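Local coordinates for protein teicoplanin pseudoaglycone deacetylases Orf2 (Actinoplanes teichomyceticus, PDB 3DFF) that probably removes an acetyl group from the teicoplanin pseudoaglycone as a zinc-dependent deacetylase in the biosynthesis of the lipoglycopeptide antibiotic teicoplanin, at residues Leu39-Phe44 against Asp138-Ile143; Ser142-Phe147 against Leu172-Glu177; Ala191-Gly196 against Phe244-Glu249. All blocks are in the same frame, centred on the assembly; numbering follows the deposited sequence.

How the interactions relate
Interactions 1 and 2 are buried and share helix 126-147, which receives Tyr41 of strand 37-42 against Ile140 and Ile143 in interaction 1, and sends Ile144 to helix 162-178 in interaction 2. Their centres lie about 8 Å apart, and the two are joined directly by packing of Ile140 on Ala174 and by a salt bridge between Arg141 and Glu177. Interaction 1 combines an aromatic CH-pi contact with a water bridge, whereas interaction 2 rests on aliphatic contacts alone. Interaction 3, its centre about 27 Å from that of interaction 1 and on the opposite side of the chain's centre, is a surface contact in which a phenylalanine edge and a valine meet an arginine.

Interaction 1 of 3, residues Leu39-Phe44 against Asp138-Ile143; sequences LVYTVF and DDIRSI
The methyl end of Ile143 stands almost squarely over one face of the Tyr41 phenol. CD1 of Ile143 lies 3.4 Å from the centroid of the Tyr41 ring and 8° off the ring normal, a CH-pi contact in which the whole ring receives a single methyl group. The two side chains cross at about a right angle. In Ile143, CG1 stands beside the backbone N (chi1 -67°) and the chain then runs out extended, which carries CD1 across to the strand.

Ile140, one helical turn earlier, reaches the same ring less directly: its CG1 comes obliquely to within 4.1 Å of Tyr41 CE2. At the phenol end Asp139 crosses Tyr41 at about a right angle, with CB of Asp139 3.8 Å from Tyr41 OH. Its carboxylate is joined to the hydroxyl through water. The water O lies in the plane of the ring at its edge, 2.6 Å from Tyr41 OH, and the water donates a hydrogen bond of 2.7 Å to Asp139 OD2. That same OD2 forms a salt bridge with Arg94.

The segment of helix 126-147 runs nearly antiparallel to strand 37-42, at 161° with the axes 11.2 Å apart, as expected for a helix layered on the parallel part of a Rossmann-like alpha/beta sheet. Ile13 of the adjacent strand 9-14 also touches Tyr41 and Ile140. The side chain of Tyr41 lies about 8 Å from that of His90 and about 13 Å from the bound zinc.

The phenol is therefore handled in two ways: one face is covered by the Ile143 methyl group, with Ile140 alongside, while its hydroxyl is bound by the bridging water, and the Arg94 salt bridge probably helps to hold the Asp139 carboxylate that completes the bridge.

Interaction 2 of 3, residues Ser142-Phe147 against Leu172-Glu177; sequences SIIDEF and LFATHE
Ile144 carries the first segment's side of this helix-helix contact, meeting Ala174 and Thr175 of helix 162-178. Along the segment, Ile143 faces the sheet, where Leu11 is among its neighbours. One residue on, the direction changes: Ile144 points at the neighbouring helix. With CG1 beside the backbone N (chi1 -73°) and the rest of the chain extended, its CD1 arrives at the place where Ala174 and Thr175 follow one another. CD1 of Ile144 lies 4.3 Å from Ala174 CB and equally 4.3 Å from Thr175 CG2, a light aliphatic touch. The hydroxyl of Thr175 is engaged within its own helix, where OG1 is hydrogen-bonded to Ala171 O. Helices 126-147 and 162-178 flank strand 151-155 in sequence and lie side by side against the sheet of this Rossmann-like alpha/beta fold; helix 162-178 forms the beta-alpha-beta crossover from strand 151-155 to strand 182-185. Pro149 and Val180, in the loops that follow the two helices, also touch Ile144. Asp145, next in the segment, is exposed and forms a salt bridge with Lys178, while Glu146 reaches Arg91 instead, forming a salt bridge through OE2. At Phe147 the ring turns back to the sheet, packing on Leu11 and Leu39.

Interaction 3 of 3, residues Ala191-Gly196 against Phe244-Glu249; sequences AVFKSG and FDRLDE
The Phe193 ring has CB of its neighbour Val192 4.2 Å above one face, offset toward the rim, and NH1 of Arg246 at its edge. This nitrogen lies near the ring plane, 3.5 Å from Phe193 CZ, so the arginine meets the outer rim of the phenyl group and does not lie over it. The guanidinium and ring planes are 40° apart, and the two side chains cross at about a right angle. A bend at chi3 (-80°) turns the guanidinium out of line with the aliphatic part of Arg246, and hydrogen bonds from NE to Asn242 OD1 and from NH2 to Leu236 O fix its orientation.

Beside this pair Val192 points at the helix. Its CG1 lies 4.4 Å from Arg246 CD and its CG2 4.2 Å from Arg246 O, so one valine touches both the arginine stem and its backbone.

The loop between strands 182-185 and 204-211 thus rests against helix 243-254, with Val192 about 4 Å by side chain from His250, which can bind zinc but carries none in this model. Arg246 extends the link to helix 233-237, while Leu247 packs on Phe223 of helix 216-226.

Interaction 1 of 3, residues Leu39-Phe44 against Asp138-Ile143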
loop_
_atom_site.group_PDB
_atom_site.type_symbol
_atom_site.label_atom_id
_atom_site.label_comp_id
_atom_site.label_asym_id
_atom_site.label_seq_id
_atom_site.Cartn_x
_atom_site.Cartn_y
_atom_site.Cartn_z
ATOM N N LEU A 39 8.531 4.134 10.740
ATOM C CA LEU A 39 7.419 3.248 11.101
ATOM C C LEU A 39 6.521 3.042 9.900
ATOM O O LEU A 39 6.061 4.011 9.302
ATOM C CB LEU A 39 6.601 3.844 12.245
ATOM C CG LEU A 39 5.401 3.024 12.774
ATOM C CD1 LEU A 39 5.830 1.675 13.314
ATOM C CD2 LEU A 39 4.661 3.840 13.825
ATOM N N VAL A 40 6.254 1.776 9.586
ATOM C CA VAL A 40 5.379 1.427 8.462
ATOM C C VAL A 40 4.100 0.844 9.039
ATOM O O VAL A 40 4.108 -0.269 9.574
ATOM C CB VAL A 40 6.065 0.444 7.524
ATOM C CG1 VAL A 40 5.134 0.044 6.364
ATOM C CG2 VAL A 40 7.382 1.072 6.974
ATOM N N TYR A 41 3.040 1.634 8.956
ATOM C CA TYR A 41 1.715 1.254 9.457
ATOM C C TYR A 41 0.904 0.730 8.295
ATOM O O TYR A 41 0.740 1.436 7.301
ATOM C CB TYR A 41 1.034 2.486 10.060
ATOM C CG TYR A 41 -0.466 2.370 10.296
ATOM C CD1 TYR A 41 -0.982 1.406 11.172
ATOM C CD2 TYR A 41 -1.356 3.222 9.649
ATOM C CE1 TYR A 41 -2.353 1.298 11.392
ATOM C CE2 TYR A 41 -2.745 3.129 9.854
ATOM C CZ TYR A 41 -3.235 2.156 10.735
ATOM O OH TYR A 41 -4.590 2.049 10.954
ATOM N N THR A 42 0.388 -0.493 8.421
ATOM C CA THR A 42 -0.483 -1.042 7.384
ATOM C C THR A 42 -1.931 -0.976 7.863
ATOM O O THR A 42 -2.270 -1.517 8.909
ATOM C CB THR A 42 -0.099 -2.478 7.041
ATOM O OG1 THR A 42 1.266 -2.511 6.580
ATOM C CG2 THR A 42 -1.031 -3.042 5.937
ATOM N N VAL A 43 -2.762 -0.300 7.078
ATOM C CA VAL A 43 -4.183 -0.077 7.362
ATOM C C VAL A 43 -4.990 -1.380 7.343
ATOM O O VAL A 43 -5.653 -1.720 8.322
ATOM C CB VAL A 43 -4.783 0.935 6.362
ATOM C CG1 VAL A 43 -6.281 1.190 6.622
ATOM C CG2 VAL A 43 -4.000 2.244 6.428
ATOM N N PHE A 44 -4.940 -2.102 6.223
ATOM C CA PHE A 44 -5.810 -3.268 6.031
ATOM C C PHE A 44 -5.124 -4.559 6.450
ATOM O O PHE A 44 -4.999 -5.512 5.682
ATOM C CB PHE A 44 -6.380 -3.278 4.597
ATOM C CG PHE A 44 -7.309 -2.135 4.345
ATOM C CD1 PHE A 44 -8.625 -2.176 4.815
ATOM C CD2 PHE A 44 -6.857 -0.976 3.706
ATOM C CE1 PHE A 44 -9.512 -1.089 4.627
ATOM C CE2 PHE A 44 -7.736 0.122 3.514
ATOM C CZ PHE A 44 -9.069 0.064 3.995
ATOM N N ASP A 138 -9.447 8.479 11.464
ATOM C CA ASP A 138 -9.389 8.545 12.938
ATOM C C ASP A 138 -8.140 7.844 13.449
ATOM O O ASP A 138 -7.390 8.387 14.275
ATOM C CB ASP A 138 -10.624 7.893 13.582
ATOM C CG ASP A 138 -11.896 8.713 13.429
ATOM O OD1 ASP A 138 -11.856 9.850 12.909
ATOM O OD2 ASP A 138 -12.973 8.208 13.845
ATOM N N ASP A 139 -7.926 6.610 12.986
ATOM C CA ASP A 139 -6.772 5.824 13.399
ATOM C C ASP A 139 -5.446 6.470 12.993
ATOM O O ASP A 139 -4.487 6.472 13.766
ATOM C CB ASP A 139 -6.873 4.390 12.861
ATOM C CG ASP A 139 -7.823 3.538 13.677
ATOM O OD1 ASP A 139 -8.710 4.100 14.343
ATOM O OD2 ASP A 139 -7.663 2.310 13.669
ATOM N N ILE A 140 -5.391 7.037 11.795
ATOM C CA ILE A 140 -4.176 7.725 11.364
ATOM C C ILE A 140 -3.909 8.952 12.226
ATOM O O ILE A 140 -2.756 9.187 12.593
ATOM C CB ILE A 140 -4.180 8.089 9.860
ATOM C CG1 ILE A 140 -4.244 6.816 9.008
ATOM C CG2 ILE A 140 -2.916 8.893 9.500
ATOM C CD1 ILE A 140 -4.568 7.103 7.530
ATOM N N ARG A 141 -4.962 9.699 12.565
ATOM C CA ARG A 141 -4.812 10.862 13.459
ATOM C C ARG A 141 -4.237 10.451 14.803
ATOM O O ARG A 141 -3.328 11.107 15.319
ATOM C CB ARG A 141 -6.140 11.586 13.630
ATOM C CG ARG A 141 -6.395 12.612 12.517
ATOM C CD ARG A 141 -7.560 13.531 12.843
ATOM N NE ARG A 141 -8.812 12.781 12.932
ATOM C CZ ARG A 141 -9.591 12.495 11.891
ATOM N NH1 ARG A 141 -9.286 12.929 10.674
ATOM N NH2 ARG A 141 -10.695 11.795 12.068
ATOM N N SER A 142 -4.725 9.333 15.335
ATOM C CA SER A 142 -4.238 8.800 16.607
ATOM C C SER A 142 -2.763 8.441 16.517
ATOM O O SER A 142 -1.985 8.783 17.404
ATOM C CB SER A 142 -5.073 7.594 17.042
ATOM O OG SER A 142 -6.410 8.000 17.253
ATOM N N ILE A 143 -2.368 7.788 15.420
ATOM C CA ILE A 143 -0.991 7.381 15.223
ATOM C C ILE A 143 -0.074 8.597 15.024
ATOM O O ILE A 143 1.045 8.614 15.530
ATOM C CB ILE A 143 -0.868 6.358 14.062
ATOM C CG1 ILE A 143 -1.552 5.049 14.455
ATOM C CG2 ILE A 143 0.582 6.095 13.699
ATOM C CD1 ILE A 143 -1.973 4.210 13.264
HETATM O O HOH W 1 -5.772 0.562 12.779
#

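Interaction 2 of 3, residues Ser142-Phe147 against Leu172-Glu177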
loop_
_atom_site.group_PDB
_atom_site.type_symbol
_atom_site.label_atom_id
_atom_site.label_comp_id
_atom_site.label_asym_id
_atom_site.label_seq_id
_atom_site.Cartn_x
_atom_site.Cartn_y
_atom_site.Cartn_z
ATOM N N SER A 142 -4.725 9.333 15.335
ATOM C CA SER A 142 -4.238 8.800 16.607
ATOM C C SER A 142 -2.763 8.441 16.517
ATOM O O SER A 142 -1.985 8.783 17.404
ATOM C CB SER A 142 -5.073 7.594 17.042
ATOM O OG SER A 142 -6.410 8.000 17.253
ATOM N N ILE A 143 -2.368 7.788 15.420
ATOM C CA ILE A 143 -0.991 7.381 15.223
ATOM C C ILE A 143 -0.074 8.597 15.024
ATOM O O ILE A 143 1.045 8.614 15.530
ATOM C CB ILE A 143 -0.868 6.358 14.062
ATOM C CG1 ILE A 143 -1.552 5.049 14.455
ATOM C CG2 ILE A 143 0.582 6.095 13.699
ATOM C CD1 ILE A 143 -1.973 4.210 13.264
ATOM N N ILE A 144 -0.558 9.608 14.313
ATOM C CA ILE A 144 0.186 10.860 14.170
ATOM C C ILE A 144 0.447 11.481 15.551
ATOM O O ILE A 144 1.552 11.929 15.818
ATOM C CB ILE A 144 -0.521 11.862 13.234
ATOM C CG1 ILE A 144 -0.396 11.415 11.774
ATOM C CG2 ILE A 144 0.069 13.268 13.360
ATOM C CD1 ILE A 144 -1.348 12.129 10.843
ATOM N N ASP A 145 -0.560 11.489 16.421
ATOM C CA ASP A 145 -0.376 12.035 17.780
ATOM C C ASP A 145 0.667 11.243 18.574
ATOM O O ASP A 145 1.495 11.812 19.306
ATOM C CB ASP A 145 -1.711 12.077 18.529
ATOM C CG ASP A 145 -2.632 13.175 18.032
ATOM O OD1 ASP A 145 -2.136 14.153 17.436
ATOM O OD2 ASP A 145 -3.863 13.069 18.250
ATOM N N GLU A 146 0.623 9.928 18.424
ATOM C CA GLU A 146 1.473 9.014 19.162
ATOM C C GLU A 146 2.910 9.005 18.636
ATOM O O GLU A 146 3.868 9.027 19.414
ATOM C CB GLU A 146 0.865 7.613 19.093
ATOM C CG GLU A 146 1.537 6.561 19.946
ATOM C CD GLU A 146 0.840 5.216 19.818
ATOM O OE1 GLU A 146 -0.390 5.207 19.594
ATOM O OE2 GLU A 146 1.521 4.177 19.926
ATOM N N PHE A 147 3.064 8.989 17.312
ATOM C CA PHE A 147 4.380 8.856 16.694
ATOM C C PHE A 147 5.029 10.197 16.334
ATOM O O PHE A 147 6.256 10.290 16.258
ATOM C CB PHE A 147 4.276 7.950 15.463
ATOM C CG PHE A 147 5.568 7.750 14.729
ATOM C CD1 PHE A 147 6.601 7.002 15.289
ATOM C CD2 PHE A 147 5.731 8.266 13.443
ATOM C CE1 PHE A 147 7.789 6.801 14.594
ATOM C CE2 PHE A 147 6.921 8.079 12.741
ATOM C CZ PHE A 147 7.949 7.349 13.313
ATOM N N LEU A 172 -4.680 11.733 3.535
ATOM C CA LEU A 172 -4.734 13.144 3.107
ATOM C C LEU A 172 -5.538 13.951 4.124
ATOM O O LEU A 172 -5.101 15.026 4.562
ATOM C CB LEU A 172 -5.326 13.283 1.712
ATOM C CG LEU A 172 -4.432 12.723 0.594
ATOM C CD1 LEU A 172 -5.120 12.956 -0.763
ATOM C CD2 LEU A 172 -3.024 13.317 0.566
ATOM N N PHE A 173 -6.696 13.425 4.516
ATOM C CA PHE A 173 -7.545 14.118 5.483
ATOM C C PHE A 173 -6.843 14.268 6.830
ATOM O O PHE A 173 -6.842 15.367 7.416
ATOM C CB PHE A 173 -8.898 13.405 5.657
ATOM C CG PHE A 173 -9.703 13.287 4.386
ATOM C CD1 PHE A 173 -9.618 14.245 3.381
ATOM C CD2 PHE A 173 -10.585 12.214 4.207
ATOM C CE1 PHE A 173 -10.375 14.129 2.217
ATOM C CE2 PHE A 173 -11.335 12.096 3.049
ATOM C CZ PHE A 173 -11.228 13.052 2.046
ATOM N N ALA A 174 -6.254 13.180 7.319
ATOM C CA ALA A 174 -5.623 13.178 8.639
ATOM C C ALA A 174 -4.429 14.133 8.650
ATOM O O ALA A 174 -4.332 14.970 9.542
ATOM C CB ALA A 174 -5.208 11.768 9.048
ATOM N N THR A 175 -3.553 14.037 7.644
ATOM C CA THR A 175 -2.358 14.899 7.568
ATOM C C THR A 175 -2.730 16.365 7.376
ATOM O O THR A 175 -2.028 17.262 7.867
ATOM C CB THR A 175 -1.353 14.478 6.450
ATOM O OG1 THR A 175 -2.011 14.487 5.170
ATOM C CG2 THR A 175 -0.707 13.125 6.751
ATOM N N HIS A 176 -3.827 16.619 6.673
ATOM C CA HIS A 176 -4.290 17.987 6.485
ATOM C C HIS A 176 -4.714 18.582 7.822
ATOM O O HIS A 176 -4.272 19.684 8.190
ATOM C CB HIS A 176 -5.439 18.014 5.489
ATOM C CG HIS A 176 -5.949 19.382 5.191
ATOM N ND1 HIS A 176 -7.274 19.632 4.919
ATOM C CD2 HIS A 176 -5.316 20.579 5.128
ATOM C CE1 HIS A 176 -7.436 20.925 4.687
ATOM N NE2 HIS A 176 -6.261 21.518 4.805
ATOM N N GLU A 177 -5.557 17.852 8.545
ATOM C CA GLU A 177 -6.055 18.302 9.847
ATOM C C GLU A 177 -4.922 18.504 10.834
ATOM O O GLU A 177 -4.930 19.487 11.592
ATOM C CB GLU A 177 -7.069 17.312 10.407
ATOM C CG GLU A 177 -8.393 17.333 9.666
ATOM C CD GLU A 177 -9.362 16.267 10.132
ATOM O OE1 GLU A 177 -9.388 15.947 11.348
ATOM O OE2 GLU A 177 -10.114 15.759 9.271
#

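Interaction 3 of 3, residues Ala191-Gly196 against Phe244-Glu249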
loop_
_atom_site.group_PDB
_atom_site.type_symbol
_atom_site.label_atom_id
_atom_site.label_comp_id
_atom_site.label_asym_id
_atom_site.label_seq_id
_atom_site.Cartn_x
_atom_site.Cartn_y
_atom_site.Cartn_z
ATOM N N ALA A 191 1.841 0.573 -11.445
ATOM C CA ALA A 191 2.179 1.682 -12.343
ATOM C C ALA A 191 2.791 1.197 -13.656
ATOM O O ALA A 191 2.888 1.960 -14.622
ATOM C CB ALA A 191 3.095 2.653 -11.656
ATOM N N VAL A 192 3.219 -0.057 -13.688
ATOM C CA VAL A 192 3.804 -0.630 -14.908
ATOM C C VAL A 192 2.682 -0.874 -15.929
ATOM O O VAL A 192 2.923 -0.910 -17.146
ATOM C CB VAL A 192 4.628 -1.926 -14.589
ATOM C CG1 VAL A 192 5.137 -2.623 -15.866
ATOM C CG2 VAL A 192 5.805 -1.597 -13.686
ATOM N N PHE A 193 1.454 -0.998 -15.434
ATOM C CA PHE A 193 0.293 -1.319 -16.275
ATOM C C PHE A 193 -0.784 -0.246 -16.354
ATOM O O PHE A 193 -1.809 -0.474 -17.001
ATOM C CB PHE A 193 -0.402 -2.593 -15.790
ATOM C CG PHE A 193 0.517 -3.708 -15.498
ATOM C CD1 PHE A 193 1.032 -4.494 -16.530
ATOM C CD2 PHE A 193 0.868 -3.996 -14.190
ATOM C CE1 PHE A 193 1.900 -5.547 -16.258
ATOM C CE2 PHE A 193 1.732 -5.040 -13.906
ATOM C CZ PHE A 193 2.251 -5.823 -14.945
ATOM N N LYS A 194 -0.578 0.896 -15.693
ATOM C CA LYS A 194 -1.590 1.970 -15.653
ATOM C C LYS A 194 -1.020 3.328 -16.043
ATOM O O LYS A 194 0.192 3.546 -15.947
ATOM C CB LYS A 194 -2.239 2.044 -14.268
ATOM C CG LYS A 194 -2.859 0.748 -13.788
ATOM C CD LYS A 194 -4.160 0.439 -14.522
ATOM C CE LYS A 194 -4.682 -0.934 -14.159
ATOM N NZ LYS A 194 -6.031 -1.139 -14.768
ATOM N N SER A 195 -1.886 4.251 -16.473
ATOM C CA SER A 195 -1.433 5.540 -17.023
ATOM C C SER A 195 -0.631 6.365 -16.022
ATOM O O SER A 195 0.313 7.080 -16.405
ATOM C CB SER A 195 -2.610 6.371 -17.543
ATOM O OG SER A 195 -3.402 6.868 -16.473
ATOM N N GLY A 196 -1.017 6.269 -14.750
ATOM C CA GLY A 196 -0.371 7.024 -13.687
ATOM C C GLY A 196 -1.240 8.127 -13.104
ATOM O O GLY A 196 -1.050 8.524 -11.955
ATOM N N PHE A 244 11.049 -8.394 -10.831
ATOM C CA PHE A 244 12.205 -7.535 -10.587
ATOM C C PHE A 244 12.716 -6.904 -11.882
ATOM O O PHE A 244 13.133 -5.745 -11.886
ATOM C CB PHE A 244 13.289 -8.263 -9.790
ATOM C CG PHE A 244 12.841 -8.646 -8.399
ATOM C CD1 PHE A 244 12.263 -7.695 -7.567
ATOM C CD2 PHE A 244 12.955 -9.952 -7.942
ATOM C CE1 PHE A 244 11.825 -8.023 -6.290
ATOM C CE2 PHE A 244 12.521 -10.293 -6.656
ATOM C CZ PHE A 244 11.950 -9.316 -5.833
ATOM N N ASP A 245 12.636 -7.646 -12.985
ATOM C CA ASP A 245 12.972 -7.068 -14.297
ATOM C C ASP A 245 12.061 -5.890 -14.653
ATOM O O ASP A 245 12.525 -4.857 -15.138
ATOM C CB ASP A 245 12.910 -8.136 -15.390
ATOM C CG ASP A 245 14.083 -9.076 -15.342
ATOM O OD1 ASP A 245 15.014 -8.849 -14.534
ATOM O OD2 ASP A 245 14.083 -10.046 -16.123
ATOM N N ARG A 246 10.764 -6.056 -14.410
ATOM C CA ARG A 246 9.795 -5.008 -14.700
ATOM C C ARG A 246 9.991 -3.812 -13.797
ATOM O O ARG A 246 9.876 -2.681 -14.243
ATOM C CB ARG A 246 8.372 -5.553 -14.588
ATOM C CG ARG A 246 7.927 -6.297 -15.840
ATOM C CD ARG A 246 6.509 -6.765 -15.712
ATOM N NE ARG A 246 6.438 -7.984 -14.912
ATOM C CZ ARG A 246 5.767 -8.106 -13.771
ATOM N NH1 ARG A 246 5.080 -7.081 -13.285
ATOM N NH2 ARG A 246 5.768 -9.263 -13.129
ATOM N N LEU A 247 10.316 -4.064 -12.530
ATOM C CA LEU A 247 10.632 -2.963 -11.611
ATOM C C LEU A 247 11.911 -2.220 -12.015
ATOM O O LEU A 247 11.958 -0.998 -11.968
ATOM C CB LEU A 247 10.731 -3.476 -10.172
ATOM C CG LEU A 247 9.442 -4.051 -9.565
ATOM C CD1 LEU A 247 9.716 -4.421 -8.110
ATOM C CD2 LEU A 247 8.257 -3.094 -9.650
ATOM N N ASP A 248 12.931 -2.971 -12.425
ATOM C CA ASP A 248 14.193 -2.376 -12.882
ATOM C C ASP A 248 13.980 -1.526 -14.140
ATOM O O ASP A 248 14.529 -0.431 -14.241
ATOM C CB ASP A 248 15.212 -3.476 -13.172
ATOM C CG ASP A 248 15.956 -3.951 -11.922
ATOM O OD1 ASP A 248 15.999 -3.217 -10.910
ATOM O OD2 ASP A 248 16.530 -5.063 -11.972
ATOM N N GLU A 249 13.186 -2.046 -15.074
ATOM C CA GLU A 249 12.909 -1.362 -16.334
ATOM C C GLU A 249 12.103 -0.094 -16.094
ATOM O O GLU A 249 12.346 0.943 -16.712
ATOM C CB GLU A 249 12.177 -2.292 -17.304
ATOM C CG GLU A 249 11.802 -1.666 -18.680
ATOM C CD GLU A 249 12.974 -0.974 -19.409
ATOM O OE1 GLU A 249 14.156 -1.246 -19.086
ATOM O OE2 GLU A 249 12.707 -0.153 -20.317
#